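Local coordinates for tyrosine--tRNA ligase, mitochondrial (Coccidioides posadasii, PDB 5IJX), which probably joins L-tyrosine to its cognate tRNA at the expense of ATP, with free tyrosine held here in its class I catalytic domain, at residues 36-41 and 279-284; 79-84 and 312-317; 324-329 and 343-348; 334-339 and 362-367. All coordinates share one frame; numbering follows the deposited sequence.

Interaction 1. Residues 36-41 and 279-284; sequences SFLSFL and YGITTP
Leu41, one of two leucines that meet Ile281, also lies on one face of the Phe37 ring. Its CG stands 3.9 Å above the plane of that ring and is displaced toward the rim. The Phe37 ring also meets the ring of His96, with the two planes inclined at about 60°, and Phe40 turns to Trp92 in an edge-to-face stack.

Across the contact only methyl groups touch. Ile281 CD1 is 4.3 Å from Leu38 CD1 and equally far from Leu41 CD1, so one tip meets two. The Ile281 chain is extended, with CD1 anti to CA (chi2 174°), and it points from the strand toward the helix. This bridges a wide gap: Leu38 CA and Ile281 CA are 9.6 Å apart.

The helix begins with a cap. Ser36 OG accepts from Ser39 N at 3.2 Å, with an N-H...O angle of 155°. The same OG is also hydrogen-bonded to Asp58 OD1. Strand 279-283 lies between strands 49-51 and 233-239 in the Rossmann-type sheet of the class I catalytic domain. The contact joins helix 37-43 to this sheet, with the Ile281 side chain about 13 Å from the bound tyrosine.

All three touching side chains are buried and purely apolar. Their attraction is dispersive and hydrophobic, and it imposes little direction. The 82 Å² buried here indicates a light touch, while the polar anchoring of the helix start comes from Ser36.

Interaction 2. Residues 79-84 and 312-317; sequences LHIGHM and YDLYQY
Ile81 meets helix 311-319 with both of its branches, and every contact between the two segments is apolar. The longer branch goes to Tyr317. Ile81 CD1 is 3.4 Å from Tyr317 CE2 and 3.8 Å from Tyr317 CZ, so it lies by the hydroxyl end of the ring, at a slant to its plane. The shorter branch goes to Leu314, with Ile81 CG2 4.3 Å from Leu314 CD1. The torsion about CA-CB (chi1 65°) sets Ile81 CG1 between the backbone N and the carbonyl carbon, which leaves CG2 beside the N for Leu314. Tyr317 CG is anti to its own backbone N (chi1 176°), and this carries the ring out toward the loop. Val302 touches both Leu314 and Tyr317.

The polar interactions stay within the loop or run to its neighbours. His83 N bonds to His80 O, and Met84 N bonds to Ile81 O at 2.9 Å; these bonds turn the chain just before helix 84-95. Gly82 N makes a weak bond to His80 ND1, at an angle of 128°. Backbone bonds also join Leu79 to Leu304 and Ile81 to Val302.

Two rings of the loop also meet. His83 CD2 lies over one face of the His80 ring, toward its rim.

Residues 80-83 spell HIGH, the signature of class I aminoacyl-tRNA synthetases. The motif follows strand 67-72 and leads into helix 84-95, the usual place for this ATP-site element in the Rossmann fold.

Interaction 3. Residues 324-329 and 343-348; sequences SDVERY and ELMEEH
Val326 lays its CG1 methyl against the end of Met345, a selenomethionine in this crystal. The two belong to consecutive helices, 326-333 and 338-350, which run in roughly opposite directions as a helical hairpin. The hairpin lies in the helical region that follows the nucleotide-binding fold.

Val326 CG1 is 3.7 Å from Met345 SE and the same distance from Met345 CE. The two side chains pass alongside each other in opposite directions. Met345 is bent twice, at chi2 (-60°) and chi3 (-64°), and the curl places its terminal methyl beside Val326 CG1 and near the Glu327 stem. Glu327 takes part through this aliphatic stem and crosses Met345 at a slant. Helix 356-370 adds a third wall, since Val326 also touches Ala357 and Gln358.

Val326 is buried, whereas Glu327 is exposed, so the contact runs from the interior out to the surface. His348, one turn beyond Met345, packs on Val356 and Gln358, and its NE2 makes a weak hydrogen bond to Asp323 OD1. At the outer margin, the Glu327 CG methylene is 4.1 Å from Met345 CG and 4.2 Å from Met345 CE.

Interaction 4. Residues 334-339 and 362-367; sequences TFVPTP and AREFVE
Thr334 and Val336 both press on Glu364, the residue through which helix 356-370 meets this turn. Along the helix, Ala362 comes first, and it faces away from the turn.

Glu364 follows and points toward the turn. Its CA is 6.3 Å from Thr334 CA, so the two backbones run close here. Its CB is 3.7 Å from Thr334 CG2, and the two side chains cross at nearly a right angle. The chain then bends at chi2 (-75°), which brings the carboxylate to Val336. There Glu364 CD is 3.6 Å from Val336 CG1, a contact between a carboxylate carbon and a methyl. The Glu364 CG methylene is 3.9 Å from Val336 CG1, and these two side chains cross at a slant. The buried carboxylate has a polar partner too: OE1 is hydrogen-bonded to Tyr150 OH, which also bonds to Phe335 N, so Tyr150 of helix 126-154 ties both segments together. Thr334 OG1 turns back to Leu330 O, and its methyl is left to meet Glu364.

The turn links two helices of an all-helical region, 326-333 and 338-350, and Pro337 occupies the N-cap of the second. Helix 356-370 packs beside this helical hairpin.

Further along, the Phe365 ring lies edge-to-face to that of Phe333, and Glu367 OE1 forms a salt bridge with Lys153 NZ.

From the N terminus, residues 36-41 and then 79-84 open the first two contacts. Interaction 1 closes at strand 279-283, and interaction 2 closes at helix 311-319. Their segments alternate, so these two long loops cross. Interaction 1 ties an early helix to the central sheet, while interaction 2 joins the HIGH loop to the helices that follow the nucleotide-binding fold. Interactions 3 and 4 come after the first two and close short loops that cross each other, because 334-339 lies between 324-329 and 343-348. Both use helix 338-350. Interactions 2 and 4 touch directly: Tyr315 packs on Ala362, and Met84 on Phe365. The centres of interactions 3 and 4 are about 12 Å apart.

Interaction 1. Residues 36-41 and 279-284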
loop_
_atom_site.group_PDB
_atom_site.type_symbol
_atom_site.label_atom_id
_atom_site.label_comp_id
_atom_site.label_asym_id
_atom_site.label_seq_id
_atom_site.Cartn_x
_atom_site.Cartn_y
_atom_site.Cartn_z
ATOM N N SER A 36 39.518 7.065 -10.358
ATOM C CA SER A 36 38.322 6.754 -9.593
ATOM C C SER A 36 37.476 5.712 -10.323
ATOM O O SER A 36 37.633 5.471 -11.523
ATOM C CB SER A 36 37.494 8.016 -9.349
ATOM O OG SER A 36 36.831 8.426 -10.533
ATOM N N PHE A 37 36.560 5.096 -9.576
ATOM C CA PHE A 37 35.723 4.048 -10.150
ATOM C C PHE A 37 34.717 4.624 -11.140
ATOM O O PHE A 37 34.503 4.057 -12.219
ATOM C CB PHE A 37 35.009 3.288 -9.034
ATOM C CG PHE A 37 34.195 2.123 -9.516
ATOM C CD1 PHE A 37 34.815 0.992 -10.021
ATOM C CD2 PHE A 37 32.813 2.155 -9.457
ATOM C CE1 PHE A 37 34.068 -0.084 -10.463
ATOM C CE2 PHE A 37 32.060 1.082 -9.898
ATOM C CZ PHE A 37 32.688 -0.038 -10.402
ATOM N N LEU A 38 34.092 5.751 -10.794
ATOM C CA LEU A 38 33.126 6.367 -11.698
ATOM C C LEU A 38 33.795 6.796 -12.998
ATOM O O LEU A 38 33.286 6.524 -14.092
ATOM C CB LEU A 38 32.459 7.559 -11.011
ATOM C CG LEU A 38 31.306 8.213 -11.770
ATOM C CD1 LEU A 38 30.158 7.232 -11.967
ATOM C CD2 LEU A 38 30.831 9.455 -11.034
ATOM N N SER A 39 34.939 7.476 -12.898
ATOM C CA SER A 39 35.692 7.845 -14.092
ATOM C C SER A 39 35.955 6.627 -14.970
ATOM O O SER A 39 35.825 6.692 -16.200
ATOM C CB SER A 39 37.009 8.511 -13.692
ATOM O OG SER A 39 37.778 8.852 -14.832
ATOM N N PHE A 40 36.319 5.501 -14.352
ATOM C CA PHE A 40 36.573 4.284 -15.115
ATOM C C PHE A 40 35.312 3.815 -15.831
ATOM O O PHE A 40 35.335 3.546 -17.038
ATOM C CB PHE A 40 37.112 3.194 -14.188
ATOM C CG PHE A 40 37.292 1.865 -14.858
ATOM C CD1 PHE A 40 38.288 1.678 -15.800
ATOM C CD2 PHE A 40 36.469 0.800 -14.538
ATOM C CE1 PHE A 40 38.455 0.453 -16.415
ATOM C CE2 PHE A 40 36.632 -0.427 -15.148
ATOM C CZ PHE A 40 37.626 -0.601 -16.088
ATOM N N LEU A 41 34.195 3.713 -15.103
ATOM C CA LEU A 41 32.937 3.332 -15.739
ATOM C C LEU A 41 32.631 4.233 -16.930
ATOM O O LEU A 41 32.128 3.770 -17.961
ATOM C CB LEU A 41 31.787 3.389 -14.729
ATOM C CG LEU A 41 31.711 2.319 -13.635
ATOM C CD1 LEU A 41 30.450 2.523 -12.813
ATOM C CD2 LEU A 41 31.744 0.911 -14.214
ATOM N N TYR A 279 22.248 7.554 -4.714
ATOM C CA TYR A 279 22.631 7.979 -6.053
ATOM C C TYR A 279 22.195 6.928 -7.068
ATOM O O TYR A 279 21.851 5.792 -6.723
ATOM C CB TYR A 279 24.142 8.216 -6.156
ATOM C CG TYR A 279 24.670 9.313 -5.255
ATOM C CD1 TYR A 279 24.835 10.610 -5.728
ATOM C CD2 TYR A 279 25.008 9.051 -3.934
ATOM C CE1 TYR A 279 25.319 11.614 -4.909
ATOM C CE2 TYR A 279 25.493 10.049 -3.109
ATOM C CZ TYR A 279 25.647 11.328 -3.601
ATOM O OH TYR A 279 26.130 12.323 -2.781
ATOM N N GLY A 280 22.227 7.321 -8.342
ATOM C CA GLY A 280 21.841 6.424 -9.409
ATOM C C GLY A 280 22.805 6.503 -10.575
ATOM O O GLY A 280 23.500 7.502 -10.773
ATOM N N ILE A 281 22.831 5.419 -11.352
ATOM C CA ILE A 281 23.581 5.358 -12.600
ATOM C C ILE A 281 22.701 4.704 -13.656
ATOM O O ILE A 281 22.087 3.660 -13.407
ATOM C CB ILE A 281 24.906 4.584 -12.451
ATOM C CG1 ILE A 281 25.771 5.214 -11.356
ATOM C CG2 ILE A 281 25.664 4.577 -13.779
ATOM C CD1 ILE A 281 27.029 4.432 -11.040
ATOM N N THR A 282 22.643 5.321 -14.835
ATOM C CA THR A 282 21.902 4.791 -15.971
ATOM C C THR A 282 22.878 4.507 -17.102
ATOM O O THR A 282 23.718 5.355 -17.434
ATOM C CB THR A 282 20.816 5.763 -16.446
ATOM O OG1 THR A 282 21.410 7.023 -16.782
ATOM C CG2 THR A 282 19.759 5.961 -15.366
ATOM N N THR A 283 22.758 3.318 -17.686
ATOM C CA THR A 283 23.593 2.858 -18.781
ATOM C C THR A 283 22.972 3.223 -20.120
ATOM O O THR A 283 21.785 3.553 -20.198
ATOM C CB THR A 283 23.767 1.345 -18.712
ATOM O OG1 THR A 283 22.526 0.710 -19.042
ATOM C CG2 THR A 283 24.193 0.913 -17.320
ATOM N N PRO A 284 23.754 3.174 -21.199
ATOM C CA PRO A 284 23.176 3.389 -22.533
ATOM C C PRO A 284 22.111 2.361 -22.882
ATOM O O PRO A 284 21.808 1.468 -22.083
ATOM C CB PRO A 284 24.391 3.274 -23.461
ATOM C CG PRO A 284 25.560 3.622 -22.599
ATOM C CD PRO A 284 25.224 3.101 -21.237
#

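Interaction 2. Residues 79-84 and 312-317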
loop_
_atom_site.group_PDB
_atom_site.type_symbol
_atom_site.label_atom_id
_atom_site.label_comp_id
_atom_site.label_asym_id
_atom_site.label_seq_id
_atom_site.Cartn_x
_atom_site.Cartn_y
_atom_site.Cartn_z
ATOM N N LEU A 79 16.990 -14.006 -19.604
ATOM C CA LEU A 79 17.648 -12.736 -19.844
ATOM C C LEU A 79 18.113 -12.652 -21.295
ATOM O O LEU A 79 18.284 -13.662 -21.984
ATOM C CB LEU A 79 18.848 -12.560 -18.911
ATOM C CG LEU A 79 18.573 -12.557 -17.407
ATOM C CD1 LEU A 79 19.886 -12.601 -16.640
ATOM C CD2 LEU A 79 17.760 -11.335 -17.009
ATOM N N HIS A 80 18.307 -11.421 -21.756
ATOM C CA HIS A 80 18.889 -11.140 -23.057
ATOM C C HIS A 80 20.035 -10.160 -22.856
ATOM O O HIS A 80 20.225 -9.613 -21.766
ATOM C CB HIS A 80 17.847 -10.576 -24.032
ATOM C CG HIS A 80 16.994 -9.497 -23.443
ATOM N ND1 HIS A 80 17.260 -8.156 -23.618
ATOM C CD2 HIS A 80 15.880 -9.564 -22.677
ATOM C CE1 HIS A 80 16.344 -7.443 -22.987
ATOM N NE2 HIS A 80 15.496 -8.273 -22.407
ATOM N N ILE A 81 20.811 -9.941 -23.917
ATOM C CA ILE A 81 21.970 -9.069 -23.794
ATOM C C ILE A 81 21.564 -7.671 -23.346
ATOM O O ILE A 81 22.374 -6.958 -22.744
ATOM C CB ILE A 81 22.761 -9.043 -25.123
ATOM C CG1 ILE A 81 21.939 -8.407 -26.246
ATOM C CG2 ILE A 81 23.178 -10.463 -25.501
ATOM C CD1 ILE A 81 22.689 -8.297 -27.572
ATOM N N GLY A 82 20.310 -7.276 -23.584
ATOM C CA GLY A 82 19.870 -5.947 -23.191
ATOM C C GLY A 82 20.068 -5.670 -21.712
ATOM O O GLY A 82 20.448 -4.562 -21.323
ATOM N N HIS A 83 19.805 -6.667 -20.865
ATOM C CA HIS A 83 19.951 -6.488 -19.425
ATOM C C HIS A 83 21.400 -6.361 -18.974
ATOM O O HIS A 83 21.634 -6.051 -17.801
ATOM C CB HIS A 83 19.329 -7.668 -18.672
ATOM C CG HIS A 83 17.871 -7.875 -18.946
ATOM N ND1 HIS A 83 16.895 -7.030 -18.464
ATOM C CD2 HIS A 83 17.223 -8.848 -19.626
ATOM C CE1 HIS A 83 15.709 -7.465 -18.849
ATOM N NE2 HIS A 83 15.881 -8.568 -19.555
HETATM N N MSE A 84 22.370 -6.587 -19.853
HETATM C CA MSE A 84 23.727 -6.864 -19.396
HETATM C C MSE A 84 24.510 -5.644 -18.925
HETATM O O MSE A 84 25.360 -5.768 -18.045
HETATM C CB MSE A 84 24.512 -7.577 -20.504
HETATM C CG MSE A 84 24.180 -9.059 -20.614
HETATM SE SE MSE A 84 24.465 -10.023 -18.942
HETATM C CE MSE A 84 26.229 -9.323 -18.498
ATOM N N TYR A 312 26.640 -21.032 -30.413
ATOM C CA TYR A 312 26.976 -20.689 -31.791
ATOM C C TYR A 312 26.188 -19.475 -32.266
ATOM O O TYR A 312 26.737 -18.601 -32.946
ATOM C CB TYR A 312 26.721 -21.886 -32.707
ATOM N N ASP A 313 24.897 -19.402 -31.929
ATOM C CA ASP A 313 24.083 -18.269 -32.363
ATOM C C ASP A 313 24.500 -16.980 -31.666
ATOM O O ASP A 313 24.573 -15.924 -32.302
ATOM C CB ASP A 313 22.605 -18.556 -32.110
ATOM C CG ASP A 313 21.945 -19.279 -33.268
ATOM O OD1 ASP A 313 22.306 -18.996 -34.433
ATOM O OD2 ASP A 313 21.064 -20.128 -33.018
ATOM N N LEU A 314 24.757 -17.042 -30.360
ATOM C CA LEU A 314 25.228 -15.873 -29.623
ATOM C C LEU A 314 26.529 -15.344 -30.220
ATOM O O LEU A 314 26.619 -14.183 -30.657
ATOM C CB LEU A 314 25.409 -16.267 -28.155
ATOM C CG LEU A 314 25.866 -15.252 -27.112
ATOM C CD1 LEU A 314 24.959 -14.046 -27.102
ATOM C CD2 LEU A 314 25.891 -15.914 -25.738
ATOM N N TYR A 315 27.554 -16.200 -30.250
ATOM C CA TYR A 315 28.798 -15.858 -30.926
ATOM C C TYR A 315 28.517 -15.237 -32.288
ATOM O O TYR A 315 29.050 -14.174 -32.626
ATOM C CB TYR A 315 29.662 -17.111 -31.071
ATOM C CG TYR A 315 31.096 -16.834 -31.446
ATOM C CD1 TYR A 315 32.083 -16.762 -30.474
ATOM C CD2 TYR A 315 31.466 -16.648 -32.771
ATOM C CE1 TYR A 315 33.395 -16.511 -30.810
ATOM C CE2 TYR A 315 32.778 -16.397 -33.113
ATOM C CZ TYR A 315 33.736 -16.329 -32.127
ATOM O OH TYR A 315 35.044 -16.079 -32.460
ATOM N N GLN A 316 27.656 -15.884 -33.077
ATOM C CA GLN A 316 27.331 -15.381 -34.407
ATOM C C GLN A 316 26.801 -13.955 -34.345
ATOM O O GLN A 316 27.130 -13.125 -35.200
ATOM C CB GLN A 316 26.309 -16.301 -35.076
ATOM C CG GLN A 316 25.962 -15.930 -36.510
ATOM C CD GLN A 316 25.073 -16.971 -37.158
ATOM O OE1 GLN A 316 24.761 -17.997 -36.552
ATOM N NE2 GLN A 316 24.659 -16.715 -38.394
ATOM N N TYR A 317 25.978 -13.650 -33.340
ATOM C CA TYR A 317 25.476 -12.289 -33.200
ATOM C C TYR A 317 26.622 -11.315 -32.993
ATOM O O TYR A 317 26.699 -10.278 -33.663
ATOM C CB TYR A 317 24.487 -12.189 -32.039
ATOM C CG TYR A 317 24.005 -10.771 -31.793
ATOM C CD1 TYR A 317 22.948 -10.239 -32.522
ATOM C CD2 TYR A 317 24.614 -9.961 -30.841
ATOM C CE1 TYR A 317 22.507 -8.945 -32.305
ATOM C CE2 TYR A 317 24.179 -8.666 -30.619
ATOM C CZ TYR A 317 23.126 -8.163 -31.354
ATOM O OH TYR A 317 22.687 -6.876 -31.139
#

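Interaction 3. Residues 324-329 and 343-348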
loop_
_atom_site.group_PDB
_atom_site.type_symbol
_atom_site.label_atom_id
_atom_site.label_comp_id
_atom_site.label_asym_id
_atom_site.label_seq_id
_atom_site.Cartn_x
_atom_site.Cartn_y
_atom_site.Cartn_z
ATOM N N SER A 324 32.087 0.093 -37.079
ATOM C CA SER A 324 31.987 1.402 -36.444
ATOM C C SER A 324 31.737 1.290 -34.947
ATOM O O SER A 324 32.090 2.203 -34.191
ATOM C CB SER A 324 30.867 2.207 -37.103
ATOM O OG SER A 324 30.584 3.388 -36.374
ATOM N N ASP A 325 31.135 0.189 -34.498
ATOM C CA ASP A 325 30.672 0.064 -33.124
ATOM C C ASP A 325 31.534 -0.839 -32.254
ATOM O O ASP A 325 31.333 -0.862 -31.035
ATOM C CB ASP A 325 29.231 -0.466 -33.107
ATOM C CG ASP A 325 28.259 0.466 -33.799
ATOM O OD1 ASP A 325 28.452 1.697 -33.717
ATOM O OD2 ASP A 325 27.302 -0.034 -34.426
ATOM N N VAL A 326 32.484 -1.575 -32.832
ATOM C CA VAL A 326 33.173 -2.609 -32.072
ATOM C C VAL A 326 33.991 -2.029 -30.925
ATOM O O VAL A 326 34.284 -2.740 -29.959
ATOM C CB VAL A 326 34.055 -3.456 -33.014
ATOM C CG1 VAL A 326 35.292 -2.688 -33.442
ATOM C CG2 VAL A 326 34.426 -4.767 -32.348
ATOM N N GLU A 327 34.372 -0.755 -31.001
ATOM C CA GLU A 327 35.150 -0.149 -29.926
ATOM C C GLU A 327 34.296 -0.020 -28.670
ATOM O O GLU A 327 34.580 -0.659 -27.650
ATOM C CB GLU A 327 35.692 1.219 -30.348
ATOM C CG GLU A 327 37.088 1.515 -29.823
ATOM C CD GLU A 327 37.456 2.980 -29.934
ATOM O OE1 GLU A 327 36.583 3.835 -29.672
ATOM O OE2 GLU A 327 38.616 3.279 -30.290
ATOM N N ARG A 328 33.247 0.803 -28.736
ATOM C CA ARG A 328 32.354 0.961 -27.593
ATOM C C ARG A 328 31.845 -0.389 -27.110
ATOM O O ARG A 328 31.807 -0.653 -25.903
ATOM C CB ARG A 328 31.182 1.871 -27.964
ATOM N N TYR A 329 31.456 -1.261 -28.042
ATOM C CA TYR A 329 30.957 -2.575 -27.655
ATOM C C TYR A 329 32.006 -3.353 -26.871
ATOM O O TYR A 329 31.689 -3.988 -25.859
ATOM C CB TYR A 329 30.514 -3.345 -28.898
ATOM C CG TYR A 329 29.066 -3.099 -29.270
ATOM C CD1 TYR A 329 28.162 -4.148 -29.350
ATOM C CD2 TYR A 329 28.600 -1.813 -29.524
ATOM C CE1 TYR A 329 26.838 -3.929 -29.684
ATOM C CE2 TYR A 329 27.274 -1.585 -29.859
ATOM C CZ TYR A 329 26.399 -2.647 -29.936
ATOM O OH TYR A 329 25.080 -2.429 -30.267
ATOM N N GLU A 343 45.386 -1.162 -28.694
ATOM C CA GLU A 343 46.268 -1.857 -29.625
ATOM C C GLU A 343 45.484 -2.804 -30.525
ATOM O O GLU A 343 45.719 -2.849 -31.739
ATOM C CB GLU A 343 47.347 -2.617 -28.853
ATOM N N LEU A 344 44.550 -3.568 -29.952
ATOM C CA LEU A 344 43.757 -4.499 -30.745
ATOM C C LEU A 344 42.986 -3.802 -31.858
ATOM O O LEU A 344 42.654 -4.444 -32.859
ATOM C CB LEU A 344 42.782 -5.255 -29.844
HETATM N N MSE A 345 42.694 -2.515 -31.707
HETATM C CA MSE A 345 41.907 -1.780 -32.690
HETATM C C MSE A 345 42.773 -1.320 -33.851
HETATM O O MSE A 345 42.289 -1.159 -34.969
HETATM C CB MSE A 345 41.226 -0.578 -32.036
HETATM C CG MSE A 345 40.024 -0.933 -31.177
HETATM SE SE MSE A 345 38.609 -1.824 -32.183
HETATM C CE MSE A 345 38.135 -0.378 -33.403
ATOM N N GLU A 346 44.056 -1.090 -33.579
ATOM C CA GLU A 346 45.000 -0.841 -34.662
ATOM C C GLU A 346 45.332 -2.138 -35.391
ATOM O O GLU A 346 45.274 -2.206 -36.627
ATOM C CB GLU A 346 46.265 -0.186 -34.108
ATOM C CG GLU A 346 46.021 1.173 -33.471
ATOM C CD GLU A 346 46.941 1.445 -32.298
ATOM O OE1 GLU A 346 47.664 0.519 -31.872
ATOM O OE2 GLU A 346 46.941 2.587 -31.794
ATOM N N GLU A 347 45.666 -3.189 -34.633
ATOM C CA GLU A 347 45.863 -4.504 -35.231
ATOM C C GLU A 347 44.644 -4.935 -36.034
ATOM O O GLU A 347 44.775 -5.681 -37.011
ATOM C CB GLU A 347 46.177 -5.530 -34.141
ATOM C CG GLU A 347 46.458 -6.927 -34.664
ATOM N N HIS A 348 43.453 -4.479 -35.639
ATOM C CA HIS A 348 42.258 -4.712 -36.443
ATOM C C HIS A 348 42.222 -3.786 -37.653
ATOM O O HIS A 348 41.825 -4.203 -38.748
ATOM C CB HIS A 348 41.006 -4.523 -35.586
ATOM C CG HIS A 348 39.727 -4.570 -36.363
ATOM N ND1 HIS A 348 39.111 -5.751 -36.716
ATOM C CD2 HIS A 348 38.949 -3.578 -36.857
ATOM C CE1 HIS A 348 38.007 -5.486 -37.393
ATOM N NE2 HIS A 348 37.887 -4.174 -37.492
#

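Interaction 4. Residues 334-339 and 362-367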
loop_
_atom_site.group_PDB
_atom_site.type_symbol
_atom_site.label_atom_id
_atom_site.label_comp_id
_atom_site.label_asym_id
_atom_site.label_seq_id
_atom_site.Cartn_x
_atom_site.Cartn_y
_atom_site.Cartn_z
ATOM N N THR A 334 33.064 -6.351 -22.157
ATOM C CA THR A 334 34.192 -7.206 -21.802
ATOM C C THR A 334 34.990 -6.569 -20.673
ATOM O O THR A 334 34.825 -5.389 -20.349
ATOM C CB THR A 334 35.117 -7.467 -22.999
ATOM O OG1 THR A 334 35.860 -6.280 -23.299
ATOM C CG2 THR A 334 34.321 -7.885 -24.227
ATOM N N PHE A 335 35.864 -7.375 -20.070
ATOM C CA PHE A 335 36.787 -6.916 -19.041
ATOM C C PHE A 335 38.189 -6.660 -19.580
ATOM O O PHE A 335 39.104 -6.393 -18.795
ATOM C CB PHE A 335 36.867 -7.936 -17.898
ATOM C CG PHE A 335 35.729 -7.859 -16.908
ATOM C CD1 PHE A 335 34.635 -7.036 -17.122
ATOM C CD2 PHE A 335 35.769 -8.612 -15.746
ATOM C CE1 PHE A 335 33.607 -6.973 -16.200
ATOM C CE2 PHE A 335 34.742 -8.553 -14.824
ATOM C CZ PHE A 335 33.661 -7.734 -15.052
ATOM N N VAL A 336 38.381 -6.733 -20.894
ATOM C CA VAL A 336 39.731 -6.543 -21.431
ATOM C C VAL A 336 40.214 -5.144 -21.072
ATOM O O VAL A 336 39.417 -4.184 -21.125
ATOM C CB VAL A 336 39.748 -6.756 -22.955
ATOM C CG1 VAL A 336 39.148 -8.108 -23.316
ATOM C CG2 VAL A 336 39.005 -5.640 -23.657
ATOM N N PRO A 337 41.477 -4.957 -20.690
ATOM C CA PRO A 337 41.954 -3.604 -20.382
ATOM C C PRO A 337 41.768 -2.658 -21.558
ATOM O O PRO A 337 41.782 -3.065 -22.722
ATOM C CB PRO A 337 43.439 -3.814 -20.065
ATOM C CG PRO A 337 43.527 -5.226 -19.604
ATOM C CD PRO A 337 42.494 -5.980 -20.392
ATOM N N THR A 338 41.592 -1.375 -21.239
ATOM C CA THR A 338 41.457 -0.369 -22.289
ATOM C C THR A 338 42.678 -0.291 -23.199
ATOM O O THR A 338 42.487 -0.172 -24.422
ATOM C CB THR A 338 41.164 1.003 -21.668
ATOM O OG1 THR A 338 42.250 1.400 -20.824
ATOM C CG2 THR A 338 39.886 0.961 -20.849
ATOM N N PRO A 339 43.922 -0.344 -22.707
ATOM C CA PRO A 339 45.054 -0.300 -23.651
ATOM C C PRO A 339 45.071 -1.483 -24.600
ATOM O O PRO A 339 45.329 -1.309 -25.797
ATOM C CB PRO A 339 46.278 -0.277 -22.727
ATOM C CG PRO A 339 45.811 -0.918 -21.477
ATOM C CD PRO A 339 44.388 -0.487 -21.316
ATOM N N ALA A 362 33.356 -11.433 -29.362
ATOM C CA ALA A 362 32.439 -12.563 -29.247
ATOM C C ALA A 362 32.985 -13.618 -28.293
ATOM O O ALA A 362 32.274 -14.090 -27.398
ATOM C CB ALA A 362 32.169 -13.162 -30.630
ATOM N N ARG A 363 34.253 -14.000 -28.464
ATOM C CA ARG A 363 34.854 -14.997 -27.584
ATOM C C ARG A 363 34.770 -14.559 -26.126
ATOM O O ARG A 363 34.330 -15.323 -25.257
ATOM C CB ARG A 363 36.309 -15.245 -27.989
ATOM N N GLU A 364 35.186 -13.322 -25.842
ATOM C CA GLU A 364 35.123 -12.802 -24.479
ATOM C C GLU A 364 33.721 -12.941 -23.899
ATOM O O GLU A 364 33.536 -13.501 -22.812
ATOM C CB GLU A 364 35.565 -11.337 -24.458
ATOM C CG GLU A 364 37.049 -11.119 -24.723
ATOM C CD GLU A 364 37.921 -11.491 -23.539
ATOM O OE1 GLU A 364 37.375 -11.937 -22.509
ATOM O OE2 GLU A 364 39.156 -11.336 -23.639
ATOM N N PHE A 365 32.713 -12.439 -24.614
ATOM C CA PHE A 365 31.370 -12.415 -24.046
ATOM C C PHE A 365 30.818 -13.825 -23.866
ATOM O O PHE A 365 30.261 -14.155 -22.808
ATOM C CB PHE A 365 30.441 -11.579 -24.923
ATOM C CG PHE A 365 29.238 -11.084 -24.196
ATOM C CD1 PHE A 365 29.352 -10.049 -23.286
ATOM C CD2 PHE A 365 28.000 -11.662 -24.400
ATOM C CE1 PHE A 365 28.254 -9.593 -22.600
ATOM C CE2 PHE A 365 26.893 -11.207 -23.716
ATOM C CZ PHE A 365 27.022 -10.171 -22.815
ATOM N N VAL A 366 30.960 -14.673 -24.889
ATOM C CA VAL A 366 30.457 -16.041 -24.792
ATOM C C VAL A 366 31.134 -16.776 -23.647
ATOM O O VAL A 366 30.533 -17.663 -23.030
ATOM C CB VAL A 366 30.644 -16.786 -26.128
ATOM C CG1 VAL A 366 30.185 -18.232 -26.002
ATOM C CG2 VAL A 366 29.866 -16.093 -27.238
ATOM N N GLU A 367 32.390 -16.440 -23.348
ATOM C CA GLU A 367 33.023 -16.994 -22.156
ATOM C C GLU A 367 32.360 -16.457 -20.897
ATOM O O GLU A 367 32.036 -17.218 -19.977
ATOM C CB GLU A 367 34.517 -16.677 -22.143
ATOM C CG GLU A 367 35.215 -17.149 -20.869
ATOM C CD GLU A 367 36.711 -16.936 -20.893
ATOM O OE1 GLU A 367 37.212 -16.296 -21.840
ATOM O OE2 GLU A 367 37.389 -17.407 -19.956
#